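Long-range contacts in serpin 2 (Anopheles gambiae, PDB 3PZF), which inhibits the serine proteases CLIPB9, CLIPB10 and CLIPB4 and thereby restrains the melanization immune response of the mosquito: residues Leu51-Tyr56 against Ser75-Asn80; Ser68-Glu73 against Arg306-Gln311; Gly231-Arg236 against Phe248-Pro253; Val281-Pro286 against Gln366-Asn371. All blocks are in the same frame, centred on the assembly; numbering follows the deposited sequence. Where two conformers were deposited one is given.

Contact 1: residues Leu51-Tyr56 against Ser75-Asn80; sequences LLTLIY and SSVIQN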
# COMPACT_ATOMS: atom_id res chain seq x y z
N LEU A 51 7.24 -8.29 1.96
CA LEU A 51 7.23 -9.54 1.17
C LEU A 51 8.61 -9.85 0.63
O LEU A 51 9.09 -10.99 0.67
CB LEU A 51 6.26 -9.43 -0.03
CG LEU A 51 4.83 -9.12 0.35
CD1 LEU A 51 3.89 -9.16 -0.88
CD2 LEU A 51 4.40 -10.13 1.40
N LEU A 52 9.23 -8.82 0.08
CA LEU A 52 10.57 -8.96 -0.47
C LEU A 52 11.58 -9.32 0.61
O LEU A 52 12.48 -10.11 0.36
CB LEU A 52 11.00 -7.68 -1.18
CG LEU A 52 10.17 -7.34 -2.42
CD1 LEU A 52 10.59 -5.96 -2.96
CD2 LEU A 52 10.35 -8.43 -3.47
N THR A 53 11.42 -8.76 1.81
CA THR A 53 12.35 -9.06 2.89
C THR A 53 12.11 -10.48 3.38
O THR A 53 13.06 -11.19 3.68
CB THR A 53 12.24 -8.04 4.03
OG1 THR A 53 12.46 -6.73 3.50
CG2 THR A 53 13.35 -8.33 5.14
N LEU A 54 10.86 -10.95 3.39
CA LEU A 54 10.64 -12.39 3.77
C LEU A 54 11.32 -13.31 2.77
O LEU A 54 11.88 -14.35 3.13
CB LEU A 54 9.16 -12.70 3.85
CG LEU A 54 8.49 -12.15 5.13
CD1 LEU A 54 6.99 -12.05 4.91
CD2 LEU A 54 8.81 -13.04 6.38
N ILE A 55 11.27 -12.95 1.51
CA ILE A 55 11.90 -13.76 0.49
C ILE A 55 13.41 -13.70 0.64
O ILE A 55 14.09 -14.73 0.49
CB ILE A 55 11.47 -13.31 -0.92
CG1 ILE A 55 9.99 -13.68 -1.13
CG2 ILE A 55 12.35 -13.97 -1.97
CD1 ILE A 55 9.35 -13.10 -2.42
N TYR A 56 13.93 -12.51 0.95
CA TYR A 56 15.34 -12.36 1.30
C TYR A 56 15.76 -13.27 2.46
O TYR A 56 16.76 -13.97 2.37
CB TYR A 56 15.64 -10.88 1.62
CG TYR A 56 17.10 -10.57 1.85
CD1 TYR A 56 17.98 -10.47 0.78
CD2 TYR A 56 17.59 -10.33 3.12
CE1 TYR A 56 19.32 -10.15 0.98
CE2 TYR A 56 18.93 -10.02 3.34
CZ TYR A 56 19.78 -9.93 2.26
OH TYR A 56 21.11 -9.61 2.45
N SER A 75 18.11 -5.33 -2.76
CA SER A 75 19.01 -4.43 -2.03
C SER A 75 18.35 -3.22 -1.41
O SER A 75 18.50 -2.97 -0.22
CB SER A 75 20.10 -3.92 -2.97
OG SER A 75 19.57 -2.97 -3.88
N SER A 76 17.64 -2.44 -2.23
CA SER A 76 17.10 -1.16 -1.80
C SER A 76 15.97 -1.32 -0.79
O SER A 76 15.31 -0.36 -0.40
CB SER A 76 16.60 -0.36 -3.00
OG SER A 76 15.51 -1.01 -3.61
N VAL A 77 15.75 -2.56 -0.38
CA VAL A 77 14.73 -2.89 0.58
C VAL A 77 15.36 -3.38 1.88
O VAL A 77 14.74 -3.32 2.94
CB VAL A 77 13.80 -3.97 -0.03
CG1 VAL A 77 13.33 -4.98 1.02
CG2 VAL A 77 12.65 -3.32 -0.75
N ILE A 78 16.59 -3.87 1.81
CA ILE A 78 17.28 -4.40 2.98
C ILE A 78 18.08 -3.31 3.69
O ILE A 78 18.57 -2.39 3.04
CB ILE A 78 18.22 -5.57 2.58
CG1 ILE A 78 17.41 -6.73 1.97
CG2 ILE A 78 19.07 -6.04 3.77
CD1 ILE A 78 16.15 -7.11 2.74
N GLN A 79 18.23 -3.44 5.01
CA GLN A 79 18.90 -2.42 5.81
C GLN A 79 20.37 -2.74 5.99
O GLN A 79 20.72 -3.68 6.69
CB GLN A 79 18.24 -2.31 7.19
CG GLN A 79 16.79 -1.89 7.14
CD GLN A 79 16.56 -0.62 6.34
OE1 GLN A 79 15.71 -0.59 5.45
NE2 GLN A 79 17.32 0.44 6.64
N ASN A 80 21.22 -1.94 5.35
CA ASN A 80 22.67 -2.10 5.47
C ASN A 80 23.11 -3.57 5.38
O ASN A 80 24.11 -3.96 6.00
CB ASN A 80 23.16 -1.49 6.79
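Tyr56 and Ile78 form the main contact between helix 45-58 of the serpin fold and the irregular chain that leads from helix 69-73 to helix 83-98. It is a CH-pi interaction. Ile78 CG1 lies 3.7 Å from the centroid of the Tyr56 ring and only 5° off its normal, so the methylene sits squarely over the middle of one face. The rest of the isoleucine spreads over the same ring: CD1 reaches back toward the root of the side chain, 3.5 Å from Tyr56 CD2, while CG2 approaches CE2. The first torsion of Tyr56 (chi1 -174°) sets CG anti to the backbone N, and the second (76°) turns the ring face to the isoleucine.

Aliphatic packing continues one turn earlier on the helix. Leu52 CD1 meets Val77 CG2 at 4.0 Å, the two side chains crossing at about a right angle. Thr53 lies between this pair and the aromatic one, and its CG2 touches Ile78 CD1 at 3.9 Å.

Several polar groups beside the interface have partners outside it. Thr53 OG1 is hydrogen-bonded to Lys49 O, one turn back in its own helix; Tyr90 OH bonds to Val77 O, and Thr86 OG1 to Gln79 N, which ties the connecting segment to helix 83-98. Within that segment Ile78 N donates to Ser75 O, making a tight turn that brings Val77 and Ile78 to the helix one after the other. Beside these bonds, the Thr53 hydroxyl also faces a hydrocarbon neighbour, with OG1 only 3.2 Å from Val77 CG1.

Contact 2: residues Ser68-Glu73 against Arg306-Gln311; sequences SNTKRE and REIFSQ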
# COMPACT_ATOMS: atom_id res chain seq x y z
N SER A 68 24.98 -13.10 -4.37
CA SER A 68 24.15 -13.64 -5.46
C SER A 68 23.29 -12.52 -6.03
O SER A 68 23.17 -11.46 -5.43
CB SER A 68 23.27 -14.79 -4.97
OG SER A 68 22.08 -14.32 -4.36
N ASN A 69 22.68 -12.76 -7.19
CA ASN A 69 21.84 -11.73 -7.80
C ASN A 69 20.56 -11.50 -7.01
O ASN A 69 19.97 -10.42 -7.09
CB ASN A 69 21.51 -12.08 -9.25
CG ASN A 69 22.26 -11.22 -10.24
OD1 ASN A 69 23.04 -10.35 -9.85
ND2 ASN A 69 22.04 -11.46 -11.52
N THR A 70 20.11 -12.50 -6.26
CA THR A 70 18.96 -12.32 -5.37
C THR A 70 19.31 -11.35 -4.24
O THR A 70 18.65 -10.33 -4.06
CB THR A 70 18.53 -13.64 -4.74
OG1 THR A 70 17.93 -14.48 -5.73
CG2 THR A 70 17.52 -13.37 -3.61
N LYS A 71 20.34 -11.68 -3.46
CA LYS A 71 20.78 -10.78 -2.40
C LYS A 71 20.98 -9.38 -2.96
O LYS A 71 20.54 -8.40 -2.37
CB LYS A 71 22.09 -11.26 -1.76
CG LYS A 71 22.65 -10.28 -0.72
CD LYS A 71 23.82 -10.86 0.07
CE LYS A 71 24.13 -10.01 1.29
NZ LYS A 71 25.28 -10.55 2.05
N ARG A 72 21.62 -9.31 -4.12
CA ARG A 72 21.95 -8.03 -4.75
C ARG A 72 20.72 -7.23 -5.12
O ARG A 72 20.67 -6.04 -4.86
CB ARG A 72 22.81 -8.27 -5.99
N GLU A 73 19.74 -7.88 -5.74
CA GLU A 73 18.57 -7.18 -6.26
C GLU A 73 17.61 -6.75 -5.16
O GLU A 73 16.99 -5.70 -5.26
CB GLU A 73 17.81 -8.06 -7.28
CG GLU A 73 18.46 -8.12 -8.65
CD GLU A 73 17.84 -9.17 -9.57
OE1 GLU A 73 16.80 -9.77 -9.20
OE2 GLU A 73 18.39 -9.39 -10.66
N ARG A 306 14.12 -9.73 -10.43
CA ARG A 306 13.88 -10.78 -11.40
C ARG A 306 14.43 -12.14 -10.96
O ARG A 306 13.85 -13.18 -11.26
CB ARG A 306 14.50 -10.39 -12.75
CG ARG A 306 14.11 -8.97 -13.22
CD ARG A 306 14.67 -8.63 -14.61
NE ARG A 306 13.62 -8.54 -15.63
CZ ARG A 306 13.19 -7.40 -16.18
NH1 ARG A 306 13.71 -6.23 -15.83
NH2 ARG A 306 12.22 -7.44 -17.10
N GLU A 307 15.55 -12.13 -10.26
CA GLU A 307 16.22 -13.39 -9.90
C GLU A 307 15.34 -14.32 -9.04
O GLU A 307 15.44 -15.54 -9.15
CB GLU A 307 17.53 -13.10 -9.17
CG GLU A 307 18.30 -14.34 -8.74
CD GLU A 307 19.41 -14.72 -9.70
OE1 GLU A 307 20.48 -15.15 -9.22
OE2 GLU A 307 19.22 -14.58 -10.93
N ILE A 308 14.48 -13.76 -8.20
CA ILE A 308 13.61 -14.59 -7.34
C ILE A 308 12.51 -15.32 -8.14
O ILE A 308 11.85 -16.23 -7.63
CB ILE A 308 12.95 -13.76 -6.21
CG1 ILE A 308 12.18 -12.58 -6.79
CG2 ILE A 308 14.01 -13.24 -5.24
CD1 ILE A 308 11.28 -11.92 -5.78
N PHE A 309 12.30 -14.91 -9.39
CA PHE A 309 11.36 -15.62 -10.25
C PHE A 309 12.08 -16.50 -11.28
O PHE A 309 11.44 -17.10 -12.15
CB PHE A 309 10.43 -14.60 -10.96
CG PHE A 309 9.77 -13.67 -10.00
CD1 PHE A 309 8.84 -14.14 -9.09
CD2 PHE A 309 10.12 -12.32 -9.96
CE1 PHE A 309 8.23 -13.28 -8.17
CE2 PHE A 309 9.52 -11.46 -9.05
CZ PHE A 309 8.58 -11.94 -8.16
N SER A 310 13.40 -16.60 -11.15
CA SER A 310 14.20 -17.32 -12.15
C SER A 310 14.40 -18.79 -11.79
O SER A 310 14.12 -19.20 -10.67
CB SER A 310 15.55 -16.63 -12.33
OG SER A 310 16.45 -16.98 -11.28
N GLN A 311 14.89 -19.57 -12.74
CA GLN A 311 15.18 -20.98 -12.48
C GLN A 311 16.29 -21.12 -11.44
O GLN A 311 16.51 -22.19 -10.87
CB GLN A 311 15.57 -21.70 -13.78
O HOH W 1 15.62 -10.90 -7.33
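Glu73 grips the backbone of Arg306 and Glu307 through a single carboxylate oxygen. Glu307 N donates to Glu73 OE1 at 2.9 Å in a nearly straight bond (171°) to the syn lone pair of that oxygen. Arg306 N reaches Glu73 OE1 at the same 2.9 Å, but from above the carboxylate plane, 44° out of it. Ile308 N donates to a water that lies doubtfully close to this oxygen. The carboxylate thus stands at the N-terminal end of the 3-10 turn 307-309, where its negative charge would probably be favoured. In the serpin fold this joins the short helix 69-73 to the loop after helix 297-302, far along the chain. Helix 69-73 has its own N-cap, Ser68, whose OG accepts from Lys71 N at 3.3 Å and more weakly from Thr70 N.

Around the polar centre, Glu307 turns its chain against the first turn of the helix. CG is anti to the backbone N (chi1 180°) and comes within 3.0 Å of Thr70 OG1. The chain then bends at chi2, and OE1 ends 3.2 Å from Asn69 CB. Further in, Thr70 CG2 meets Ile308 CG2 at 3.9 Å, and Ile308 also packs on Ile55 of helix 45-58.

Contact 3: residues Gly231-Arg236 against Phe248-Pro253; sequences GAQILR and FILPNP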
# COMPACT_ATOMS: atom_id res chain seq x y z
N GLY A 231 3.90 20.69 -10.04
CA GLY A 231 2.74 21.08 -10.83
C GLY A 231 1.45 20.54 -10.25
O GLY A 231 0.56 20.11 -10.98
N ALA A 232 1.31 20.59 -8.93
CA ALA A 232 0.17 19.97 -8.26
C ALA A 232 -0.05 20.56 -6.89
O ALA A 232 0.90 20.98 -6.23
CB ALA A 232 0.45 18.45 -8.09
N GLN A 233 -1.31 20.56 -6.44
CA GLN A 233 -1.62 20.92 -5.07
C GLN A 233 -1.44 19.71 -4.20
O GLN A 233 -1.72 18.58 -4.62
CB GLN A 233 -3.05 21.43 -4.96
CG GLN A 233 -3.24 22.86 -5.56
CD GLN A 233 -4.73 23.16 -5.70
OE1 GLN A 233 -5.42 22.49 -6.48
NE2 GLN A 233 -5.22 24.13 -4.92
N ILE A 234 -0.93 19.93 -3.00
CA ILE A 234 -0.84 18.83 -2.06
C ILE A 234 -1.57 19.17 -0.78
O ILE A 234 -1.45 20.28 -0.28
CB ILE A 234 0.64 18.50 -1.77
CG1 ILE A 234 1.38 18.26 -3.10
CG2 ILE A 234 0.72 17.30 -0.89
CD1 ILE A 234 2.87 17.95 -2.95
N LEU A 235 -2.32 18.21 -0.24
CA LEU A 235 -3.15 18.42 0.95
C LEU A 235 -2.98 17.27 1.93
O LEU A 235 -2.90 16.12 1.52
CB LEU A 235 -4.64 18.51 0.53
CG LEU A 235 -5.67 18.51 1.67
CD1 LEU A 235 -5.75 19.90 2.35
CD2 LEU A 235 -7.07 18.15 1.14
N ARG A 236 -2.99 17.58 3.22
CA ARG A 236 -2.91 16.56 4.27
C ARG A 236 -4.18 16.56 5.10
O ARG A 236 -4.52 17.59 5.69
CB ARG A 236 -1.70 16.87 5.19
CG ARG A 236 -1.63 16.00 6.46
CD ARG A 236 -0.47 16.52 7.37
NE ARG A 236 -0.35 15.82 8.64
CZ ARG A 236 -0.97 16.18 9.76
NH1 ARG A 236 -1.76 17.24 9.77
NH2 ARG A 236 -0.76 15.49 10.88
N PHE A 248 -3.04 14.00 -0.41
CA PHE A 248 -3.63 14.03 -1.75
C PHE A 248 -2.74 14.90 -2.62
O PHE A 248 -2.39 16.00 -2.21
CB PHE A 248 -5.04 14.66 -1.72
CG PHE A 248 -6.01 13.92 -0.82
CD1 PHE A 248 -6.88 12.98 -1.35
CD2 PHE A 248 -5.99 14.11 0.56
CE1 PHE A 248 -7.74 12.28 -0.52
CE2 PHE A 248 -6.86 13.40 1.39
CZ PHE A 248 -7.75 12.50 0.84
N ILE A 249 -2.38 14.41 -3.80
CA ILE A 249 -1.64 15.23 -4.77
C ILE A 249 -2.51 15.40 -6.00
O ILE A 249 -2.77 14.43 -6.72
CB ILE A 249 -0.31 14.57 -5.16
CG1 ILE A 249 0.58 14.40 -3.91
CG2 ILE A 249 0.40 15.39 -6.25
CD1 ILE A 249 1.87 13.54 -4.16
N LEU A 250 -2.96 16.64 -6.22
CA LEU A 250 -3.94 16.97 -7.26
C LEU A 250 -3.23 17.79 -8.32
O LEU A 250 -2.89 18.96 -8.07
CB LEU A 250 -5.10 17.76 -6.65
CG LEU A 250 -6.15 18.32 -7.64
CD1 LEU A 250 -6.96 17.20 -8.28
CD2 LEU A 250 -7.07 19.28 -6.91
N PRO A 251 -2.98 17.20 -9.49
CA PRO A 251 -2.27 17.91 -10.56
C PRO A 251 -3.01 19.21 -10.91
O PRO A 251 -4.23 19.20 -10.93
CB PRO A 251 -2.35 16.93 -11.75
CG PRO A 251 -2.45 15.56 -11.10
CD PRO A 251 -3.28 15.79 -9.85
N ASN A 252 -2.29 20.31 -11.10
CA ASN A 252 -2.92 21.51 -11.59
C ASN A 252 -3.61 21.18 -12.90
O ASN A 252 -3.29 20.18 -13.56
CB ASN A 252 -1.86 22.60 -11.81
CG ASN A 252 -1.11 22.98 -10.54
OD1 ASN A 252 -1.62 22.86 -9.40
ND2 ASN A 252 0.10 23.47 -10.73
N PRO A 253 -4.59 22.01 -13.31
CA PRO A 253 -5.41 21.66 -14.47
C PRO A 253 -4.58 21.50 -15.75
O PRO A 253 -5.00 20.80 -16.67
CB PRO A 253 -6.37 22.85 -14.59
CG PRO A 253 -6.41 23.45 -13.24
CD PRO A 253 -5.03 23.26 -12.66
O HOH W 2 -4.18 21.55 -8.57
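Ala232 and Pro251 bring their CA atoms to within 3.9 Å of each other, an unusually close approach for an antiparallel non-hydrogen-bonded pair. They stand at the open end of a beta hairpin, strands 232-238 and 244-251, in sheet B of the serpin core. On its other side the first strand starts with a G1 beta bulge, in which Gly231 (phi 71°) and Ala232 both face Ser227.

Five backbone hydrogen bonds join the segments. Gln233 and Leu250 exchange a pair, as do Leu235 and Phe248, and Asn252 N donates to Gly231 O at 2.9 Å just past the regular strand. Gln233 N reaches Leu250 O from a position tilted 31° out of the carbonyl plane, whereas the return bond from Leu250 N lies in the plane of the Gln233 carbonyl.

One face carries Ala232, Ile234, Ile249 and Pro251. Here Ile249 straddles its neighbours: CG2 meets Ala232 CB at 3.6 Å and CG1 meets Ile234 CG1 at 4.0 Å. Val260 of helix 257-263 covers Ala232, Ile249 and Pro251.

The other face bears Gln233, Leu235, Phe248 and Leu250, all touching Phe368. Gln233 and Leu250 run side by side, with Gln233 OE1 3.6 Å from Leu250 CD2, while Gln233 NE2 bonds to Tyr224 OH and Ile367 O. Asn252 folds its amide back over the Gly231 peptide. Its OD1 is hydrogen-bonded to Asn226 ND2, and its ND2 rests against the peptide carbon, 3.3 Å from Gly231 C.

Contact 4: residues Val281-Pro286 against Gln366-Asn371; sequences VNVTLP and QIFNAN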
# COMPACT_ATOMS: atom_id res chain seq x y z
N VAL A 281 -8.15 26.17 4.16
CA VAL A 281 -8.36 25.57 2.85
C VAL A 281 -9.80 25.12 2.74
O VAL A 281 -10.35 24.56 3.68
CB VAL A 281 -7.50 24.32 2.63
CG1 VAL A 281 -7.59 23.82 1.15
CG2 VAL A 281 -6.05 24.59 3.04
N ASN A 282 -10.41 25.39 1.60
CA ASN A 282 -11.71 24.79 1.29
C ASN A 282 -11.47 23.55 0.45
O ASN A 282 -10.92 23.64 -0.65
CB ASN A 282 -12.63 25.75 0.53
CG ASN A 282 -14.03 25.14 0.34
OD1 ASN A 282 -14.24 24.33 -0.55
ND2 ASN A 282 -14.96 25.52 1.21
N VAL A 283 -11.83 22.39 1.01
CA VAL A 283 -11.49 21.10 0.45
C VAL A 283 -12.74 20.45 -0.10
O VAL A 283 -13.73 20.31 0.62
CB VAL A 283 -10.96 20.14 1.55
CG1 VAL A 283 -10.74 18.72 0.99
CG2 VAL A 283 -9.66 20.69 2.16
N THR A 284 -12.69 20.10 -1.39
CA THR A 284 -13.73 19.28 -2.02
C THR A 284 -13.09 17.99 -2.53
O THR A 284 -12.11 18.06 -3.30
CB THR A 284 -14.36 20.01 -3.25
OG1 THR A 284 -14.95 21.24 -2.83
CG2 THR A 284 -15.47 19.13 -3.91
N LEU A 285 -13.62 16.84 -2.10
CA LEU A 285 -13.09 15.52 -2.47
C LEU A 285 -14.24 14.63 -2.89
O LEU A 285 -15.32 14.70 -2.29
CB LEU A 285 -12.41 14.84 -1.31
CG LEU A 285 -11.05 15.44 -0.88
CD1 LEU A 285 -10.64 14.74 0.39
CD2 LEU A 285 -10.03 15.18 -1.98
N PRO A 286 -14.00 13.80 -3.91
CA PRO A 286 -15.04 12.83 -4.26
C PRO A 286 -14.94 11.65 -3.31
O PRO A 286 -13.82 11.25 -2.96
CB PRO A 286 -14.66 12.40 -5.68
CG PRO A 286 -13.15 12.58 -5.74
CD PRO A 286 -12.85 13.77 -4.83
N GLN A 366 -7.62 29.03 0.65
CA GLN A 366 -7.08 28.42 -0.55
C GLN A 366 -8.13 27.38 -0.97
O GLN A 366 -8.82 26.86 -0.12
CB GLN A 366 -5.76 27.69 -0.27
CG GLN A 366 -4.70 28.61 0.37
CD GLN A 366 -4.50 29.86 -0.46
OE1 GLN A 366 -4.87 30.98 -0.05
NE2 GLN A 366 -3.97 29.68 -1.66
N ILE A 367 -8.24 27.08 -2.25
CA ILE A 367 -9.28 26.15 -2.73
C ILE A 367 -8.65 24.92 -3.30
O ILE A 367 -7.85 25.02 -4.22
CB ILE A 367 -10.14 26.78 -3.85
CG1 ILE A 367 -10.83 28.05 -3.35
CG2 ILE A 367 -11.17 25.76 -4.38
CD1 ILE A 367 -11.74 27.82 -2.19
N PHE A 368 -9.02 23.74 -2.77
CA PHE A 368 -8.52 22.46 -3.25
C PHE A 368 -9.76 21.70 -3.72
O PHE A 368 -10.55 21.26 -2.90
CB PHE A 368 -7.87 21.70 -2.10
CG PHE A 368 -7.25 20.37 -2.48
CD1 PHE A 368 -5.90 20.30 -2.79
CD2 PHE A 368 -8.00 19.19 -2.49
CE1 PHE A 368 -5.30 19.07 -3.11
CE2 PHE A 368 -7.38 17.97 -2.80
CZ PHE A 368 -6.05 17.93 -3.14
N ASN A 369 -9.94 21.58 -5.02
CA ASN A 369 -11.17 21.01 -5.56
C ASN A 369 -10.83 19.85 -6.45
O ASN A 369 -10.52 20.03 -7.63
CB ASN A 369 -11.97 22.08 -6.33
CG ASN A 369 -13.29 21.53 -6.92
OD1 ASN A 369 -13.71 20.39 -6.66
ND2 ASN A 369 -13.93 22.36 -7.74
N ALA A 370 -10.85 18.64 -5.87
CA ALA A 370 -10.39 17.45 -6.57
C ALA A 370 -11.50 16.86 -7.46
O ALA A 370 -12.04 15.82 -7.15
CB ALA A 370 -9.93 16.38 -5.54
N ASN A 371 -11.83 17.56 -8.54
CA ASN A 371 -12.82 17.03 -9.49
C ASN A 371 -12.14 16.52 -10.77
O ASN A 371 -12.73 16.51 -11.85
CB ASN A 371 -13.87 18.10 -9.80
CG ASN A 371 -13.29 19.27 -10.57
OD1 ASN A 371 -12.07 19.42 -10.70
ND2 ASN A 371 -14.18 20.14 -11.06
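Leu285 pushes its CD2 methyl into a hollow between Phe368 and Ala370. It meets the aromatic ring at its edge and in its plane, 3.9 Å from Phe368 CE2, and lies 3.8 Å from Ala370 CB. At the other end of the ring's side chain, Val281 CG1 packs on Phe368 CB, also at 3.9 Å. The first torsion of Phe368 (chi1 -178°) puts CG anti to the backbone N, on the face that also carries Val281 and Val283; Val283 CG1 nears the ring obliquely, 4.5 Å from Phe368 CD2.

The other face carries Asn282, Thr284, Ile367 and Asn369. Thr284 and Asn369 lie side by side pointing the same way, and Asn369 OD1 nestles against the threonine, 3.5 Å from Thr284 CB and equally near its CG2. Asn282 turns its amide to Asn219, its ND2 bonded to Asn219 OD1.

Between these faces the strands are parallel and keep a regular register. Four backbone bonds alternate across the gap: Asn282 N to Gln366 O, Phe368 N to Asn282 O (2.8 Å and nearly straight), Thr284 N to Phe368 O, and Ala370 N to Thr284 O. The pairing ends at Ala370, the centre of an inverse gamma turn. Pro286 packs on it, its CD 3.2 Å from Ala370 O, a buried carbonyl oxygen with no polar partner in the model.

In serpin terms this is the edge of sheet C, where the strand following the reactive-centre loop joins strand 277-295. Strand 211-227 flanks 277-295, Leu285 rests on Leu237 of strand 232-238, and Ala370 on Leu250 of strand 244-251.

Overall arrangement
From the N terminus, contact 1 closes the first and short loop, bringing 75-80 back onto helix 45-58. Contact 2 opens at 68-73, before that loop is complete, so the two cross; they touch where Tyr56 meets Lys71. Contact 2 closes only at 306-311, and its long excursion contains contact 3, the hairpin 231-236 with 248-253, in full. Contact 4 starts at 281-286, still within that excursion, and ends at 366-371, so it crosses contact 2 and follows contact 3. Contacts 3 and 4 meet where sheets B and C pack, their centres about 10 Å apart, whereas the centres of contacts 2 and 4 are about 45 Å apart, on opposite sides of the molecule.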